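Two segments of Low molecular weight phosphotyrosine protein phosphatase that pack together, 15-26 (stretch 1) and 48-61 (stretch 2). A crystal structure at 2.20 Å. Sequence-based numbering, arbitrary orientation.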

# COMPACT_ATOMS: atom_id res chain seq x y z
N ASN B 15 4.61 6.76 -12.63
CA ASN B 15 4.77 5.58 -13.48
C ASN B 15 4.97 4.33 -12.63
O ASN B 15 5.69 3.41 -13.03
N LEU B 16 4.37 4.28 -11.44
CA LEU B 16 4.56 3.15 -10.54
C LEU B 16 3.38 2.19 -10.47
O LEU B 16 3.59 1.01 -10.19
N CYS B 17 2.15 2.67 -10.67
CA CYS B 17 0.98 1.83 -10.45
C CYS B 17 0.01 1.89 -11.63
O CYS B 17 -0.06 0.94 -12.44
N ARG B 18 -0.72 3.01 -11.74
CA ARG B 18 -1.81 3.16 -12.69
C ARG B 18 -1.34 3.02 -14.14
O ARG B 18 -1.86 2.20 -14.90
N SER B 19 -0.38 3.86 -14.56
CA SER B 19 -0.04 3.81 -15.98
C SER B 19 0.63 2.47 -16.36
O SER B 19 0.33 1.94 -17.44
N PRO B 20 1.51 1.88 -15.52
CA PRO B 20 2.03 0.54 -15.89
C PRO B 20 0.94 -0.51 -15.95
O PRO B 20 0.98 -1.40 -16.82
N MET B 21 -0.05 -0.43 -15.06
CA MET B 21 -1.20 -1.32 -15.17
C MET B 21 -1.91 -1.18 -16.51
O MET B 21 -2.24 -2.17 -17.16
N ALA B 22 -2.14 0.06 -16.95
CA ALA B 22 -2.82 0.28 -18.22
C ALA B 22 -1.99 -0.25 -19.39
O ALA B 22 -2.54 -0.83 -20.33
N GLU B 23 -0.67 -0.04 -19.34
CA GLU B 23 0.20 -0.53 -20.42
C GLU B 23 0.07 -2.04 -20.58
O GLU B 23 -0.15 -2.54 -21.69
N ILE B 24 0.16 -2.76 -19.47
CA ILE B 24 0.11 -4.22 -19.52
C ILE B 24 -1.25 -4.68 -20.00
O ILE B 24 -1.35 -5.58 -20.85
N ILE B 25 -2.31 -4.05 -19.50
CA ILE B 25 -3.66 -4.44 -19.89
C ILE B 25 -3.93 -4.09 -21.35
O ILE B 25 -4.46 -4.91 -22.11
N LEU B 26 -3.55 -2.88 -21.77
CA LEU B 26 -3.73 -2.51 -23.17
C LEU B 26 -2.96 -3.45 -24.09
O LEU B 26 -3.52 -3.98 -25.05
N GLY B 48 12.65 7.86 -7.94
CA GLY B 48 13.91 7.17 -7.88
C GLY B 48 13.84 5.72 -8.28
O GLY B 48 14.87 5.05 -8.37
N LYS B 49 12.64 5.23 -8.58
CA LYS B 49 12.41 3.80 -8.69
C LYS B 49 12.79 3.30 -10.08
O LYS B 49 12.79 4.05 -11.07
N THR B 50 13.11 2.02 -10.15
CA THR B 50 13.49 1.36 -11.39
C THR B 50 12.34 0.59 -12.03
O THR B 50 12.14 0.69 -13.24
N MET B 51 11.56 -0.13 -11.22
CA MET B 51 10.47 -1.02 -11.58
C MET B 51 9.17 -0.54 -10.97
O MET B 51 9.18 0.14 -9.94
N PRO B 52 8.04 -0.90 -11.55
CA PRO B 52 6.73 -0.53 -10.98
C PRO B 52 6.48 -1.20 -9.63
O PRO B 52 7.21 -2.10 -9.21
N ASP B 53 5.43 -0.74 -8.96
CA ASP B 53 5.10 -1.22 -7.62
C ASP B 53 4.70 -2.69 -7.65
O ASP B 53 3.87 -3.10 -8.47
N ASP B 54 5.25 -3.46 -6.71
CA ASP B 54 4.91 -4.88 -6.58
C ASP B 54 3.41 -5.10 -6.40
O ASP B 54 2.87 -6.08 -6.90
N LYS B 55 2.73 -4.20 -5.69
CA LYS B 55 1.31 -4.43 -5.46
C LYS B 55 0.50 -4.17 -6.72
O LYS B 55 -0.54 -4.81 -6.93
N ALA B 56 0.97 -3.28 -7.58
CA ALA B 56 0.35 -3.16 -8.90
C ALA B 56 0.51 -4.46 -9.67
O ALA B 56 -0.43 -4.92 -10.33
N LEU B 57 1.70 -5.05 -9.62
CA LEU B 57 1.95 -6.24 -10.43
C LEU B 57 1.12 -7.43 -9.93
O LEU B 57 0.62 -8.22 -10.73
N GLN B 58 0.96 -7.55 -8.61
CA GLN B 58 0.21 -8.69 -8.09
C GLN B 58 -1.27 -8.57 -8.43
O GLN B 58 -1.92 -9.58 -8.74
N ALA B 59 -1.82 -7.35 -8.40
CA ALA B 59 -3.21 -7.18 -8.81
C ALA B 59 -3.40 -7.57 -10.28
O ALA B 59 -4.38 -8.23 -10.62
N LEU B 60 -2.43 -7.26 -11.14
CA LEU B 60 -2.54 -7.71 -12.53
C LEU B 60 -2.53 -9.23 -12.62
O LEU B 60 -3.30 -9.82 -13.40
N GLN B 61 -1.66 -9.88 -11.86
CA GLN B 61 -1.64 -11.34 -11.87
C GLN B 61 -2.97 -11.90 -11.37
O GLN B 61 -3.49 -12.86 -11.95

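Helices 18-26 and 54-61 run in roughly the same direction, their axes inclined by 31° and 9.8 Å apart at closest approach, and the gap between them is filled by apolar side chains. Leu60, which points toward stretch 1 and loses the largest area to it, is the centre of the contact. With chi1 m and chi2 t it spreads its two methyls between neighbouring isoleucines: CD1 of Leu60 lies 3.3 Å from CD1 of Ile24, and CD2 of Leu60 lies 3.6 Å from CD1 of Ile25. Ile24 points toward stretch 2 with chi1 m and chi2 off-well at 147°; its CD1 also comes within 4.3 Å of CD2 of Leu57. Leu57 (m, t) starts away from stretch 1, and its end turns back to make this contact. Ile25 (m, t) leaves its helix sideways and likewise reaches inward with its tip.

One turn earlier on each helix, Met21 and Ala56 continue the layer. Met21 sets out sideways with chi1 m, chi2 t and chi3 off-well at -102°, placing its CG 4.0 Å from CG of Leu60 and its CE 3.7 Å from CB of Ala56. The methyl of Ala56 points toward stretch 1 and packs against the backbone of Cys17 where the chains run close: its CB is 3.9 Å from CA of Cys17 and 4.3 Å from CB of Cys17. Cys17 (m), the N-cap residue of its helix, packs SG 3.7 Å from CB of Asp53. Nearby, the two prolines meet, CB of Pro20 lying 4.0 Å from CG of Pro52.

Beyond the helix starts, Leu16 (m, t) is directed sideways, but its end swings closer to stretch 2, bringing CD2 3.8 Å from CB of Lys49. Its backbone supplies the one hydrogen bond between the stretches: Asp53 N donates to Leu16 O over 2.8 Å at a nearly straight 171°, pinning the loop before one helix to that before the other. Asp53 (chi1 t) also caps its own helix, its OD1 accepting from Lys55 N at 2.7 Å, so its backbone ties the stretches together while its carboxylate serves the helix start.

At the exposed edge, Lys49 (chi1 m, chi2 off-well at -106°) points its CB toward stretch 1 but folds its amine along its own loop, where NZ makes weak hydrogen bonds to Met51 O at 3.1 Å and Pro52 O at 3.4 Å. Arg18 and Glu23 make no contact with stretch 2 and find polar partners elsewhere in the structure.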

# COMPACT_ATOMS: atom_id res chain seq x y z
CB ASN B 15 5.93 5.76 -14.46
CG ASN B 15 5.90 4.77 -15.64
OD1 ASN B 15 6.95 4.27 -16.06
ND2 ASN B 15 4.71 4.53 -16.20
CB LEU B 16 4.87 3.64 -9.11
CG LEU B 16 6.11 4.54 -8.94
CD1 LEU B 16 6.40 4.89 -7.46
CD2 LEU B 16 7.32 3.86 -9.60
CB CYS B 17 0.26 2.26 -9.15
SG CYS B 17 1.28 2.15 -7.61
CB ARG B 18 -2.51 4.51 -12.46
CG ARG B 18 -3.44 4.53 -11.25
CD ARG B 18 -4.04 5.92 -11.01
NE ARG B 18 -3.00 6.87 -10.66
CZ ARG B 18 -3.19 8.18 -10.49
NH1 ARG B 18 -4.41 8.70 -10.63
NH2 ARG B 18 -2.15 8.95 -10.17
CB SER B 19 0.81 5.03 -16.42
OG SER B 19 2.00 5.21 -15.68
CB PRO B 20 3.04 0.22 -14.77
CG PRO B 20 3.31 1.49 -14.10
CD PRO B 20 2.10 2.35 -14.26
CB MET B 21 -2.16 -1.06 -14.02
CG MET B 21 -1.70 -1.71 -12.71
SD MET B 21 -2.91 -1.49 -11.39
CE MET B 21 -2.16 -0.18 -10.44
CB ALA B 22 -3.13 1.77 -18.41
CB GLU B 23 1.66 -0.17 -20.12
CG GLU B 23 2.66 -0.76 -21.13
CD GLU B 23 4.12 -0.42 -20.81
OE1 GLU B 23 4.38 0.30 -19.83
OE2 GLU B 23 5.02 -0.88 -21.56
CB ILE B 24 0.44 -4.77 -18.12
CG1 ILE B 24 1.93 -4.57 -17.83
CG2 ILE B 24 0.05 -6.24 -18.01
CD1 ILE B 24 2.20 -4.31 -16.35
CB ILE B 25 -4.70 -3.82 -18.93
CG1 ILE B 25 -4.48 -4.40 -17.52
CG2 ILE B 25 -6.12 -4.11 -19.43
CD1 ILE B 25 -5.31 -3.77 -16.42
CB LEU B 26 -3.27 -1.06 -23.41
CG LEU B 26 -4.31 -0.04 -22.99
CD1 LEU B 26 -3.73 1.36 -23.00
CD2 LEU B 26 -5.52 -0.13 -23.91
CB LYS B 49 10.95 3.47 -8.39
CG LYS B 49 10.66 3.18 -6.93
CD LYS B 49 10.44 1.68 -6.69
CE LYS B 49 8.97 1.28 -6.92
NZ LYS B 49 8.76 -0.20 -6.88
CB THR B 50 14.67 0.41 -11.15
OG1 THR B 50 15.81 1.17 -10.70
CG2 THR B 50 15.02 -0.37 -12.41
CB MET B 51 10.73 -2.45 -11.07
CG MET B 51 11.77 -3.25 -11.83
SD MET B 51 11.25 -3.59 -13.52
CE MET B 51 12.40 -2.52 -14.38
CB PRO B 52 5.74 -1.02 -12.03
CG PRO B 52 6.51 -1.09 -13.30
CD PRO B 52 7.91 -1.49 -12.90
CB ASP B 53 3.95 -0.39 -7.02
CG ASP B 53 3.74 -0.65 -5.52
OD1 ASP B 53 3.70 -1.81 -5.06
OD2 ASP B 53 3.60 0.35 -4.79
CB ASP B 54 5.68 -5.51 -5.42
CG ASP B 54 7.09 -5.89 -5.80
OD1 ASP B 54 7.46 -5.66 -6.97
OD2 ASP B 54 7.83 -6.40 -4.93
CB LYS B 55 0.80 -3.54 -4.33
CG LYS B 55 1.61 -3.58 -3.06
CD LYS B 55 1.30 -2.33 -2.27
CE LYS B 55 -0.02 -2.48 -1.52
NZ LYS B 55 0.16 -3.09 -0.16
CB ALA B 56 0.94 -1.98 -9.68
CB LEU B 57 3.44 -6.58 -10.42
CG LEU B 57 4.27 -5.43 -11.01
CD1 LEU B 57 5.73 -5.77 -10.99
CD2 LEU B 57 3.79 -5.11 -12.42
CB GLN B 58 0.40 -8.81 -6.57
CG GLN B 58 -0.55 -9.85 -5.90
CD GLN B 58 -0.16 -11.32 -6.16
OE1 GLN B 58 -0.88 -12.05 -6.86
NE2 GLN B 58 0.96 -11.76 -5.58
CB ALA B 59 -3.66 -5.74 -8.52
CB LEU B 60 -1.42 -7.13 -13.38
CG LEU B 60 -1.48 -5.62 -13.63
CD1 LEU B 60 -0.19 -5.14 -14.24
CD2 LEU B 60 -2.61 -5.23 -14.55
CB GLN B 61 -0.49 -11.85 -11.01
CG GLN B 61 0.88 -11.48 -11.58
CD GLN B 61 2.03 -11.94 -10.69
OE1 GLN B 61 2.08 -11.63 -9.50
NE2 GLN B 61 2.95 -12.70 -11.27